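Local coordinates for transcriptional regulator, LacI family protein (Rhodococcus jostii, PDB 3K9C) that probably binds regulatory DNA to control transcription, as LacI-family regulators do, and carries a periplasmic-binding-protein-like domain of the kind that senses small molecules, at residues Val118-Thr122 / Ala150-Leu156; Asp110-Thr115 / Asp142-Phe147; Glu68-Gly74 / Val89-Ala95. One frame throughout, in Å; residues are numbered along the deposited sequence.

Interaction 1. Residues Val118-Thr122 / Ala150-Leu156; sequences VDHLT and AMDRHGL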
ATOM      1  N   VAL B 118     -10.683  15.755  18.161  1.00 20.45           N
ATOM      2  CA  VAL B 118     -10.468  16.923  19.018  1.00 21.41           C
ATOM      3  C   VAL B 118     -11.047  16.728  20.416  1.00 21.70           C
ATOM      4  O   VAL B 118     -10.382  17.019  21.404  1.00 22.92           O
ATOM      5  CB  VAL B 118     -11.072  18.217  18.407  1.00 20.59           C
ATOM      6  CG1 VAL B 118     -11.063  19.344  19.455  1.00 22.21           C
ATOM      7  CG2 VAL B 118     -10.254  18.651  17.188  1.00 21.35           C
ATOM      8  N   ASP B 119     -12.280  16.233  20.504  1.00 23.52           N
ATOM      9  CA  ASP B 119     -12.889  16.005  21.815  1.00 24.82           C
ATOM     10  C   ASP B 119     -12.005  15.072  22.644  1.00 25.08           C
ATOM     11  O   ASP B 119     -11.763  15.314  23.827  1.00 26.64           O
ATOM     12  CB  ASP B 119     -14.285  15.396  21.674  1.00 26.15           C
ATOM     13  CG  ASP B 119     -15.284  16.359  21.061  1.00 27.65           C
ATOM     14  OD1 ASP B 119     -15.013  17.577  21.038  1.00 28.63           O
ATOM     15  OD2 ASP B 119     -16.354  15.897  20.610  1.00 32.99           O
ATOM     16  N   HIS B 120     -11.518  14.008  22.010  1.00 22.94           N
ATOM     17  CA  HIS B 120     -10.653  13.047  22.681  1.00 21.68           C
ATOM     18  C   HIS B 120      -9.405  13.723  23.240  1.00 20.40           C
ATOM     19  O   HIS B 120      -9.022  13.483  24.387  1.00 21.96           O
ATOM     20  CB  HIS B 120     -10.255  11.932  21.701  1.00 22.38           C
ATOM     21  CG  HIS B 120      -9.177  11.028  22.213  1.00 22.66           C
ATOM     22  ND1 HIS B 120      -9.331  10.248  23.337  1.00 23.19           N
ATOM     23  CD2 HIS B 120      -7.928  10.787  21.754  1.00 23.55           C
ATOM     24  CE1 HIS B 120      -8.222   9.564  23.549  1.00 24.38           C
ATOM     25  NE2 HIS B 120      -7.353   9.874  22.603  1.00 24.77           N
ATOM     26  N   LEU B 121      -8.771  14.569  22.428  1.00 21.74           N
ATOM     27  CA  LEU B 121      -7.555  15.265  22.848  1.00 20.71           C
ATOM     28  C   LEU B 121      -7.781  16.331  23.924  1.00 20.61           C
ATOM     29  O   LEU B 121      -6.987  16.455  24.853  1.00 21.20           O
ATOM     30  CB  LEU B 121      -6.857  15.893  21.637  1.00 20.36           C
ATOM     31  CG  LEU B 121      -6.243  14.884  20.659  1.00 18.20           C
ATOM     32  CD1 LEU B 121      -5.843  15.602  19.374  1.00 17.57           C
ATOM     33  CD2 LEU B 121      -5.046  14.184  21.313  1.00 15.76           C
ATOM     34  N   THR B 122      -8.847  17.111  23.809  1.00 22.00           N
ATOM     35  CA  THR B 122      -9.092  18.124  24.822  1.00 23.77           C
ATOM     36  C   THR B 122      -9.448  17.400  26.132  1.00 26.31           C
ATOM     37  O   THR B 122      -8.998  17.800  27.211  1.00 24.82           O
ATOM     38  CB  THR B 122     -10.207  19.116  24.368  1.00 23.09           C
ATOM     39  OG1 THR B 122     -11.397  18.395  24.032  1.00 23.93           O
ATOM     40  CG2 THR B 122      -9.743  19.906  23.120  1.00 22.37           C
ATOM     41  N   ALA B 150     -14.393  22.608  16.023  1.00 24.39           N
ATOM     42  CA  ALA B 150     -14.277  21.896  17.285  1.00 23.74           C
ATOM     43  C   ALA B 150     -13.336  22.625  18.238  1.00 23.72           C
ATOM     44  O   ALA B 150     -13.597  22.692  19.433  1.00 24.27           O
ATOM     45  CB  ALA B 150     -13.788  20.470  17.046  1.00 24.82           C
HETATM   46  N   MSE B 151     -12.232  23.162  17.727  1.00 24.02           N
HETATM   47  CA  MSE B 151     -11.312  23.869  18.613  1.00 24.66           C
HETATM   48  C   MSE B 151     -12.003  25.103  19.208  1.00 25.83           C
HETATM   49  O   MSE B 151     -11.828  25.430  20.385  1.00 23.12           O
HETATM   50  CB  MSE B 151     -10.037  24.282  17.861  1.00 24.90           C
HETATM   51  CG  MSE B 151      -9.078  23.135  17.524  1.00 23.32           C
HETATM   52 SE   MSE B 151      -8.379  22.295  19.133  1.00 30.75          SE
HETATM   53  CE  MSE B 151      -6.961  23.571  19.575  1.00 21.63           C
ATOM     54  N   ASP B 152     -12.802  25.769  18.385  1.00 27.99           N
ATOM     55  CA  ASP B 152     -13.516  26.963  18.805  1.00 32.34           C
ATOM     56  C   ASP B 152     -14.556  26.628  19.874  1.00 34.38           C
ATOM     57  O   ASP B 152     -14.762  27.398  20.814  1.00 35.44           O
ATOM     58  CB  ASP B 152     -14.177  27.620  17.587  1.00 32.28           C
ATOM     59  CG  ASP B 152     -14.752  28.993  17.895  1.00 35.64           C
ATOM     60  OD1 ASP B 152     -14.181  29.722  18.741  1.00 34.80           O
ATOM     61  OD2 ASP B 152     -15.768  29.350  17.268  1.00 37.06           O
ATOM     62  N   ARG B 153     -15.192  25.466  19.740  1.00 35.91           N
ATOM     63  CA  ARG B 153     -16.200  25.028  20.700  1.00 36.12           C
ATOM     64  C   ARG B 153     -15.580  24.821  22.080  1.00 35.57           C
ATOM     65  O   ARG B 153     -16.262  24.952  23.097  1.00 35.71           O
ATOM     66  CB  ARG B 153     -16.852  23.722  20.240  1.00 39.53           C
ATOM     67  CG  ARG B 153     -18.372  23.784  20.163  1.00 45.25           C
ATOM     68  CD  ARG B 153     -18.996  22.397  20.062  1.00 48.70           C
ATOM     69  NE  ARG B 153     -18.502  21.635  18.916  1.00 54.09           N
ATOM     70  CZ  ARG B 153     -18.650  22.001  17.646  1.00 56.03           C
ATOM     71  NH1 ARG B 153     -19.282  23.132  17.340  1.00 56.01           N
ATOM     72  NH2 ARG B 153     -18.171  21.230  16.678  1.00 55.63           N
ATOM     73  N   HIS B 154     -14.293  24.484  22.115  1.00 32.86           N
ATOM     74  CA  HIS B 154     -13.600  24.273  23.380  1.00 32.04           C
ATOM     75  C   HIS B 154     -12.882  25.527  23.866  1.00 31.36           C
ATOM     76  O   HIS B 154     -12.157  25.477  24.854  1.00 31.66           O
ATOM     77  CB  HIS B 154     -12.574  23.139  23.275  1.00 32.93           C
ATOM     78  CG  HIS B 154     -13.177  21.767  23.231  1.00 33.88           C
ATOM     79  ND1 HIS B 154     -13.688  21.212  22.078  1.00 33.60           N
ATOM     80  CD2 HIS B 154     -13.352  20.841  24.203  1.00 34.10           C
ATOM     81  CE1 HIS B 154     -14.151  20.003  22.340  1.00 33.09           C
ATOM     82  NE2 HIS B 154     -13.960  19.753  23.624  1.00 34.38           N
ATOM     83  N   GLY B 155     -13.081  26.644  23.172  1.00 31.13           N
ATOM     84  CA  GLY B 155     -12.435  27.888  23.564  1.00 30.79           C
ATOM     85  C   GLY B 155     -10.942  27.888  23.289  1.00 31.76           C
ATOM     86  O   GLY B 155     -10.170  28.567  23.975  1.00 32.52           O
ATOM     87  N   LEU B 156     -10.530  27.144  22.266  1.00 31.83           N
ATOM     88  CA  LEU B 156      -9.117  27.031  21.926  1.00 30.82           C
ATOM     89  C   LEU B 156      -8.721  27.602  20.557  1.00 30.94           C
ATOM     90  O   LEU B 156      -7.664  27.258  20.024  1.00 31.74           O
ATOM     91  CB  LEU B 156      -8.698  25.556  22.013  1.00 30.24           C
ATOM     92  CG  LEU B 156      -9.010  24.819  23.327  1.00 29.46           C
ATOM     93  CD1 LEU B 156      -8.541  23.367  23.233  1.00 25.65           C
ATOM     94  CD2 LEU B 156      -8.318  25.521  24.500  1.00 29.74           C
TER
HETATM   95  O   HOH W   1     -16.858  19.760  20.224  1.00 50.74           O
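Val118-Thr122 runs beside the end of helix 140-153, the backbones drawing apart along the way, from 6.5 Å between the CA atoms of Val118 and Ala150 to 7.8 Å between those of Thr122 and His154. At the narrower end Val118 lays its CB and both methyls against the methyl of Ala150 (CB to CB 3.8 Å), and CG1 also meets SE of Met151, built as selenomethionine, at 4.0 Å. At the wider end His154 fills the interval. Its ND1 donates an almost straight bond (174°) to Ala150 O, 3.0 Å away and in the ring plane, which fixes the rotation of the imidazole. Thr122, with chi1 55° leaving CG2 anti to its own carbonyl carbon, sets that methyl over one face of the ring as a CH-pi contact, 4.0 Å from CG2 to the centroid. The same CG2 touches Leu156 CD1 at 3.7 Å. Were His154 an alanine, the Thr122 methyl would probably lose the ring beneath it and Ala150 O its side-chain donor. A water links Asp119 OD1 to Arg153 NE. Met151 and Thr122 also touch Ile129 of strand 129-133, so this is neighbouring helices packed on one parallel alpha/beta sheet, and Gly155, with positive phi, ends the second helix in a Schellman motif.

Interaction 2. Residues Asp110-Thr115 / Asp142-Phe147; sequences DVAGIT and DRRAGF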
ATOM      1  N   ASP B 110     -17.015  13.524   7.919  1.00 26.18           N
ATOM      2  CA  ASP B 110     -15.699  14.090   8.215  1.00 24.89           C
ATOM      3  C   ASP B 110     -15.684  15.134   9.323  1.00 24.87           C
ATOM      4  O   ASP B 110     -14.772  15.141  10.149  1.00 23.91           O
ATOM      5  CB  ASP B 110     -15.065  14.683   6.943  1.00 26.59           C
ATOM      6  CG  ASP B 110     -14.675  13.610   5.926  1.00 29.13           C
ATOM      7  OD1 ASP B 110     -14.108  12.575   6.337  1.00 28.54           O
ATOM      8  OD2 ASP B 110     -14.924  13.806   4.715  1.00 30.90           O
ATOM      9  N   VAL B 111     -16.671  16.028   9.329  1.00 24.49           N
ATOM     10  CA  VAL B 111     -16.747  17.053  10.373  1.00 24.46           C
ATOM     11  C   VAL B 111     -16.872  16.334  11.708  1.00 24.40           C
ATOM     12  O   VAL B 111     -16.112  16.591  12.637  1.00 24.47           O
ATOM     13  CB  VAL B 111     -17.980  17.985  10.178  1.00 25.79           C
ATOM     14  CG1 VAL B 111     -18.158  18.895  11.390  1.00 26.09           C
ATOM     15  CG2 VAL B 111     -17.801  18.824   8.926  1.00 24.46           C
ATOM     16  N   ALA B 112     -17.828  15.411  11.789  1.00 24.62           N
ATOM     17  CA  ALA B 112     -18.051  14.646  13.013  1.00 23.82           C
ATOM     18  C   ALA B 112     -16.810  13.854  13.406  1.00 22.90           C
ATOM     19  O   ALA B 112     -16.461  13.776  14.581  1.00 23.30           O
ATOM     20  CB  ALA B 112     -19.234  13.691  12.829  1.00 24.09           C
ATOM     21  N   GLY B 113     -16.144  13.267  12.416  1.00 23.11           N
ATOM     22  CA  GLY B 113     -14.959  12.473  12.696  1.00 20.31           C
ATOM     23  C   GLY B 113     -13.834  13.233  13.366  1.00 21.00           C
ATOM     24  O   GLY B 113     -13.287  12.798  14.391  1.00 18.57           O
ATOM     25  N   ILE B 114     -13.480  14.380  12.799  1.00 20.82           N
ATOM     26  CA  ILE B 114     -12.395  15.158  13.364  1.00 21.53           C
ATOM     27  C   ILE B 114     -12.815  15.743  14.707  1.00 21.17           C
ATOM     28  O   ILE B 114     -11.984  15.907  15.602  1.00 22.02           O
ATOM     29  CB  ILE B 114     -11.906  16.249  12.357  1.00 23.26           C
ATOM     30  CG1 ILE B 114     -10.562  16.808  12.817  1.00 26.56           C
ATOM     31  CG2 ILE B 114     -12.933  17.352  12.217  1.00 24.13           C
ATOM     32  CD1 ILE B 114      -9.623  17.130  11.676  1.00 30.12           C
ATOM     33  N   THR B 115     -14.109  16.027  14.872  1.00 20.90           N
ATOM     34  CA  THR B 115     -14.589  16.552  16.150  1.00 20.46           C
ATOM     35  C   THR B 115     -14.315  15.505  17.238  1.00 21.39           C
ATOM     36  O   THR B 115     -13.955  15.854  18.364  1.00 22.56           O
ATOM     37  CB  THR B 115     -16.108  16.879  16.111  1.00 18.96           C
ATOM     38  OG1 THR B 115     -16.371  17.805  15.056  1.00 22.77           O
ATOM     39  CG2 THR B 115     -16.558  17.507  17.415  1.00 19.53           C
ATOM     40  N   ASP B 142     -13.529  19.643   4.626  1.00 27.34           N
ATOM     41  CA  ASP B 142     -14.397  19.300   5.760  1.00 28.66           C
ATOM     42  C   ASP B 142     -13.641  19.032   7.059  1.00 27.26           C
ATOM     43  O   ASP B 142     -14.027  19.522   8.118  1.00 26.99           O
ATOM     44  CB  ASP B 142     -15.272  18.085   5.426  1.00 32.57           C
ATOM     45  CG  ASP B 142     -16.496  18.453   4.605  1.00 34.94           C
ATOM     46  OD1 ASP B 142     -16.563  19.599   4.120  1.00 36.22           O
ATOM     47  OD2 ASP B 142     -17.392  17.593   4.442  1.00 36.54           O
ATOM     48  N   ARG B 143     -12.567  18.251   6.996  1.00 25.15           N
ATOM     49  CA  ARG B 143     -11.831  17.978   8.220  1.00 24.99           C
ATOM     50  C   ARG B 143     -11.146  19.233   8.729  1.00 22.35           C
ATOM     51  O   ARG B 143     -10.959  19.390   9.931  1.00 22.94           O
ATOM     52  CB  ARG B 143     -10.817  16.848   8.019  1.00 24.58           C
ATOM     53  CG  ARG B 143     -11.475  15.497   7.926  1.00 27.20           C
ATOM     54  CD  ARG B 143     -10.495  14.393   7.583  1.00 29.35           C
ATOM     55  NE  ARG B 143     -11.217  13.230   7.082  1.00 29.28           N
ATOM     56  CZ  ARG B 143     -10.651  12.199   6.470  1.00 29.02           C
ATOM     57  NH1 ARG B 143      -9.337  12.169   6.278  1.00 26.83           N
ATOM     58  NH2 ARG B 143     -11.409  11.204   6.037  1.00 31.23           N
ATOM     59  N   ARG B 144     -10.777  20.126   7.821  1.00 21.57           N
ATOM     60  CA  ARG B 144     -10.139  21.373   8.240  1.00 23.39           C
ATOM     61  C   ARG B 144     -11.179  22.261   8.941  1.00 22.68           C
ATOM     62  O   ARG B 144     -10.933  22.775  10.025  1.00 20.22           O
ATOM     63  CB  ARG B 144      -9.540  22.108   7.037  1.00 24.03           C
ATOM     64  CG  ARG B 144      -8.809  23.393   7.407  1.00 26.44           C
ATOM     65  CD  ARG B 144      -8.381  24.171   6.172  1.00 27.75           C
ATOM     66  NE  ARG B 144      -8.084  25.560   6.513  1.00 33.49           N
ATOM     67  CZ  ARG B 144      -6.867  26.043   6.742  1.00 37.15           C
ATOM     68  NH1 ARG B 144      -5.803  25.249   6.657  1.00 37.13           N
ATOM     69  NH2 ARG B 144      -6.716  27.322   7.081  1.00 37.85           N
ATOM     70  N   ALA B 145     -12.349  22.421   8.328  1.00 23.37           N
ATOM     71  CA  ALA B 145     -13.407  23.234   8.926  1.00 24.50           C
ATOM     72  C   ALA B 145     -13.881  22.577  10.220  1.00 24.75           C
ATOM     73  O   ALA B 145     -14.089  23.238  11.231  1.00 24.33           O
ATOM     74  CB  ALA B 145     -14.565  23.377   7.959  1.00 26.29           C
ATOM     75  N   GLY B 146     -14.051  21.263  10.183  1.00 23.64           N
ATOM     76  CA  GLY B 146     -14.474  20.574  11.380  1.00 21.39           C
ATOM     77  C   GLY B 146     -13.474  20.758  12.505  1.00 21.17           C
ATOM     78  O   GLY B 146     -13.866  20.925  13.660  1.00 21.75           O
ATOM     79  N   PHE B 147     -12.182  20.723  12.179  1.00 19.54           N
ATOM     80  CA  PHE B 147     -11.134  20.888  13.195  1.00 19.82           C
ATOM     81  C   PHE B 147     -11.184  22.267  13.857  1.00 20.09           C
ATOM     82  O   PHE B 147     -11.105  22.388  15.081  1.00 21.84           O
ATOM     83  CB  PHE B 147      -9.736  20.699  12.581  1.00 18.23           C
ATOM     84  CG  PHE B 147      -8.615  20.972  13.541  1.00 17.90           C
ATOM     85  CD1 PHE B 147      -8.310  20.065  14.553  1.00 16.63           C
ATOM     86  CD2 PHE B 147      -7.906  22.168  13.481  1.00 16.31           C
ATOM     87  CE1 PHE B 147      -7.315  20.350  15.497  1.00 17.45           C
ATOM     88  CE2 PHE B 147      -6.912  22.462  14.420  1.00 15.99           C
ATOM     89  CZ  PHE B 147      -6.618  21.554  15.429  1.00 18.14           C
TER
HETATM   90  O   HOH W   2     -16.467  15.773   2.940  1.00 43.56           O
HETATM   91  O   HOH W   3     -18.668  15.954   6.652  1.00 34.62           O
HETATM   92  O   HOH W   4     -16.671  20.487  14.688  1.00 31.16           O
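Asp110 and Arg143 form the charged part of the contact. Both NE (3.1 Å) and NH2 (3.0 Å) of Arg143 bond to the single atom Asp110 OD1, a side-on salt bridge in which the acceptor lies at the edge of the guanidinium while both donors come from one face of the carboxylate; the two planes stand 78° apart. Arg143 also makes a cation-pi contact with Tyr220, and its NH2 bonds a glycerol, probably from the crystallisation liquor, that may mark the effector cleft between the two lobes expected of a LacI-type core. Asp142 brings a like charge close, its OD2 4.5 Å from Asp110 OD2.

Close helix packing follows, at a crossing angle of -49° between the short segments. Gly146 CA comes within 4.3 Å of Val111 CA; having no side chain, Gly146 lets the helices come this close, Ile114 CG2 and the backbone of Val111 lying where a CB would point. Ile114 spreads over the groove this leaves: CG2 rests on Gly146 C, while CG1, anti to the backbone N (chi1 -166°), carries CD1 to Phe147 CB at 3.7 Å and close to Arg143 O. Val111 CG1 flanks Gly146 CA.

At the far end a water bridges the helices, donating to Thr115 OG1 (2.7 Å) and Gly146 O (3.0 Å); Thr115 OG1 in turn donates to Val111 O of its own helix.

Interaction 3. Residues Glu68-Gly74 / Val89-Ala95; sequences EAAILLG and VPALVVA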
ATOM      1  N   GLU B  68     -22.549  -2.285 -14.990  1.00 38.50           N
ATOM      2  CA  GLU B  68     -23.916  -1.802 -14.796  1.00 37.59           C
ATOM      3  C   GLU B  68     -23.935  -0.587 -13.883  1.00 35.69           C
ATOM      4  O   GLU B  68     -24.985   0.005 -13.625  1.00 36.24           O
ATOM      5  CB  GLU B  68     -24.785  -2.903 -14.194  1.00 38.51           C
ATOM      6  CG  GLU B  68     -25.118  -4.015 -15.164  1.00 42.37           C
ATOM      7  CD  GLU B  68     -25.871  -5.144 -14.499  1.00 44.60           C
ATOM      8  OE1 GLU B  68     -26.843  -4.855 -13.764  1.00 44.78           O
ATOM      9  OE2 GLU B  68     -25.493  -6.315 -14.717  1.00 45.95           O
ATOM     10  N   ALA B  69     -22.759  -0.225 -13.392  1.00 31.74           N
ATOM     11  CA  ALA B  69     -22.617   0.919 -12.516  1.00 29.56           C
ATOM     12  C   ALA B  69     -21.137   1.192 -12.337  1.00 28.44           C
ATOM     13  O   ALA B  69     -20.303   0.308 -12.537  1.00 28.23           O
ATOM     14  CB  ALA B  69     -23.273   0.636 -11.166  1.00 30.39           C
ATOM     15  N   ALA B  70     -20.816   2.425 -11.975  1.00 26.32           N
ATOM     16  CA  ALA B  70     -19.439   2.821 -11.749  1.00 26.39           C
ATOM     17  C   ALA B  70     -19.333   3.432 -10.365  1.00 24.70           C
ATOM     18  O   ALA B  70     -20.003   4.419 -10.065  1.00 25.42           O
ATOM     19  CB  ALA B  70     -18.992   3.834 -12.808  1.00 24.76           C
ATOM     20  N   ILE B  71     -18.504   2.821  -9.524  1.00 25.36           N
ATOM     21  CA  ILE B  71     -18.256   3.296  -8.167  1.00 24.22           C
ATOM     22  C   ILE B  71     -16.844   3.903  -8.150  1.00 25.05           C
ATOM     23  O   ILE B  71     -15.848   3.193  -8.336  1.00 22.64           O
ATOM     24  CB  ILE B  71     -18.314   2.137  -7.166  1.00 26.05           C
ATOM     25  CG1 ILE B  71     -19.729   1.564  -7.120  1.00 25.80           C
ATOM     26  CG2 ILE B  71     -17.866   2.612  -5.790  1.00 25.50           C
ATOM     27  CD1 ILE B  71     -19.832   0.282  -6.343  1.00 29.29           C
ATOM     28  N   LEU B  72     -16.762   5.213  -7.939  1.00 24.53           N
ATOM     29  CA  LEU B  72     -15.475   5.903  -7.923  1.00 23.50           C
ATOM     30  C   LEU B  72     -15.022   6.218  -6.496  1.00 23.17           C
ATOM     31  O   LEU B  72     -15.674   6.980  -5.780  1.00 21.79           O
ATOM     32  CB  LEU B  72     -15.564   7.210  -8.725  1.00 24.43           C
ATOM     33  CG  LEU B  72     -16.213   7.195 -10.120  1.00 27.40           C
ATOM     34  CD1 LEU B  72     -16.048   8.574 -10.760  1.00 26.62           C
ATOM     35  CD2 LEU B  72     -15.583   6.135 -11.002  1.00 27.61           C
ATOM     36  N   LEU B  73     -13.901   5.636  -6.082  1.00 21.21           N
ATOM     37  CA  LEU B  73     -13.388   5.895  -4.741  1.00 21.73           C
ATOM     38  C   LEU B  73     -12.561   7.186  -4.697  1.00 22.01           C
ATOM     39  O   LEU B  73     -11.558   7.313  -5.387  1.00 20.51           O
ATOM     40  CB  LEU B  73     -12.535   4.720  -4.262  1.00 22.65           C
ATOM     41  CG  LEU B  73     -13.132   3.317  -4.365  1.00 23.12           C
ATOM     42  CD1 LEU B  73     -12.271   2.344  -3.547  1.00 22.39           C
ATOM     43  CD2 LEU B  73     -14.567   3.315  -3.858  1.00 23.44           C
ATOM     44  N   GLY B  74     -13.003   8.146  -3.891  1.00 23.79           N
ATOM     45  CA  GLY B  74     -12.288   9.407  -3.769  1.00 25.10           C
ATOM     46  C   GLY B  74     -11.962  10.092  -5.087  1.00 27.55           C
ATOM     47  O   GLY B  74     -10.880  10.647  -5.250  1.00 29.87           O
ATOM     48  N   VAL B  89     -23.739   5.682 -17.544  1.00 37.56           N
ATOM     49  CA  VAL B  89     -23.997   4.590 -16.627  1.00 36.49           C
ATOM     50  C   VAL B  89     -24.263   5.130 -15.234  1.00 34.91           C
ATOM     51  O   VAL B  89     -23.732   6.179 -14.863  1.00 35.60           O
ATOM     52  CB  VAL B  89     -22.777   3.645 -16.568  1.00 37.92           C
ATOM     53  CG1 VAL B  89     -21.558   4.407 -16.025  1.00 38.52           C
ATOM     54  CG2 VAL B  89     -23.086   2.431 -15.701  1.00 38.95           C
ATOM     55  N   PRO B  90     -25.110   4.441 -14.452  1.00 33.09           N
ATOM     56  CA  PRO B  90     -25.369   4.940 -13.099  1.00 31.31           C
ATOM     57  C   PRO B  90     -24.020   5.031 -12.380  1.00 29.91           C
ATOM     58  O   PRO B  90     -23.172   4.141 -12.523  1.00 28.20           O
ATOM     59  CB  PRO B  90     -26.280   3.869 -12.509  1.00 32.29           C
ATOM     60  CG  PRO B  90     -27.056   3.406 -13.713  1.00 33.55           C
ATOM     61  CD  PRO B  90     -25.969   3.282 -14.759  1.00 32.48           C
ATOM     62  N   ALA B  91     -23.819   6.103 -11.623  1.00 28.02           N
ATOM     63  CA  ALA B  91     -22.557   6.303 -10.918  1.00 27.11           C
ATOM     64  C   ALA B  91     -22.734   6.726  -9.464  1.00 26.03           C
ATOM     65  O   ALA B  91     -23.707   7.389  -9.104  1.00 26.16           O
ATOM     66  CB  ALA B  91     -21.707   7.334 -11.666  1.00 24.57           C
ATOM     67  N   LEU B  92     -21.765   6.335  -8.640  1.00 26.86           N
ATOM     68  CA  LEU B  92     -21.754   6.643  -7.215  1.00 26.13           C
ATOM     69  C   LEU B  92     -20.314   6.872  -6.755  1.00 26.27           C
ATOM     70  O   LEU B  92     -19.412   6.082  -7.062  1.00 24.95           O
ATOM     71  CB  LEU B  92     -22.380   5.485  -6.427  1.00 25.49           C
ATOM     72  CG  LEU B  92     -22.568   5.614  -4.913  1.00 26.29           C
ATOM     73  CD1 LEU B  92     -23.767   4.764  -4.496  1.00 27.45           C
ATOM     74  CD2 LEU B  92     -21.310   5.165  -4.171  1.00 25.07           C
ATOM     75  N   VAL B  93     -20.099   7.967  -6.037  1.00 25.27           N
ATOM     76  CA  VAL B  93     -18.775   8.289  -5.529  1.00 26.28           C
ATOM     77  C   VAL B  93     -18.687   7.893  -4.056  1.00 26.30           C
ATOM     78  O   VAL B  93     -19.694   7.886  -3.343  1.00 25.36           O
ATOM     79  CB  VAL B  93     -18.470   9.800  -5.660  1.00 26.27           C
ATOM     80  CG1 VAL B  93     -18.608  10.233  -7.118  1.00 25.79           C
ATOM     81  CG2 VAL B  93     -19.400  10.607  -4.761  1.00 28.55           C
ATOM     82  N   VAL B  94     -17.481   7.560  -3.611  1.00 24.78           N
ATOM     83  CA  VAL B  94     -17.259   7.181  -2.225  1.00 22.92           C
ATOM     84  C   VAL B  94     -16.247   8.104  -1.554  1.00 24.39           C
ATOM     85  O   VAL B  94     -15.290   8.552  -2.184  1.00 23.98           O
ATOM     86  CB  VAL B  94     -16.738   5.738  -2.117  1.00 21.48           C
ATOM     87  CG1 VAL B  94     -16.477   5.389  -0.663  1.00 20.01           C
ATOM     88  CG2 VAL B  94     -17.752   4.772  -2.694  1.00 19.61           C
ATOM     89  N   ALA B  95     -16.472   8.378  -0.272  1.00 24.54           N
ATOM     90  CA  ALA B  95     -15.581   9.215   0.524  1.00 26.35           C
ATOM     91  C   ALA B  95     -15.648  10.692   0.170  1.00 27.54           C
ATOM     92  O   ALA B  95     -14.736  11.450   0.487  1.00 29.88           O
ATOM     93  CB  ALA B  95     -14.148   8.713   0.395  1.00 23.67           C
TER
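Val94 is the wedge of this strand pair: its CG2 fits between Ile71 CG2 (3.8 Å) and Leu73 CD2 (3.7 Å), so that one branched side chain fills the notch between two side chains, two residues apart, on the adjacent strand. Leu73 lies alongside it, both side chains pointing the same way, whereas Ile71 meets it at a slant. Ile71 puts CG2 anti to the backbone N, which holds that methyl facing Val94 rather than its longer CG1 branch. Leu29 of helix 24-39 touches both Leu73 and Val94, and Ala247 of helix 240-255 presses on Val94 as well. The segments supply the two strands of a beta-alpha-beta unit, strand 67-73, helix 79-86, strand 91-94, and sit side by side in the parallel part of the N-terminal sheet of an alpha/beta lobe. Their ladder is regular: Ala70 N to Pro90 O (3.0 Å), Leu92 N to Ala70 O, Leu72 N to Leu92 O, Val94 N to Leu72 O and Gly74 N to Val94 O (2.9 Å). The other face, with Ala70, Leu72, Ala91 and Val93, is smoother near its start, where two alanines stand abreast. There Val89 supplies the bulk, CG1 against Ala70 CB at 4.2 Å and CG2 tucked against Ala69 N at 3.5 Å, while Pro90 CD rests on Glu68 O, 3.6 Å away.

Along the chain interaction 3 closes first; then the segments of interactions 2 and 1 alternate, 110-115, 118-122, 142-147, 150-156. Those two contacts are successive stations of a single pairing, helix 110-123 with helix 140-153, beside the four-stranded sheet that contains strand 129-133; their centres are 11 Å apart and they join directly where Val118 CG2 meets Phe147 CD1 at 3.6 Å. Interaction 3 belongs to the sheet containing strands 67-73 and 91-94, centred 24 Å from interaction 2 and 35 Å from interaction 1, on the opposite side of the chain's centre from interaction 1. Interaction 2 is thus the one nearer the other lobe, and the cleft expected between the lobes of a LacI-type core probably lies on that side.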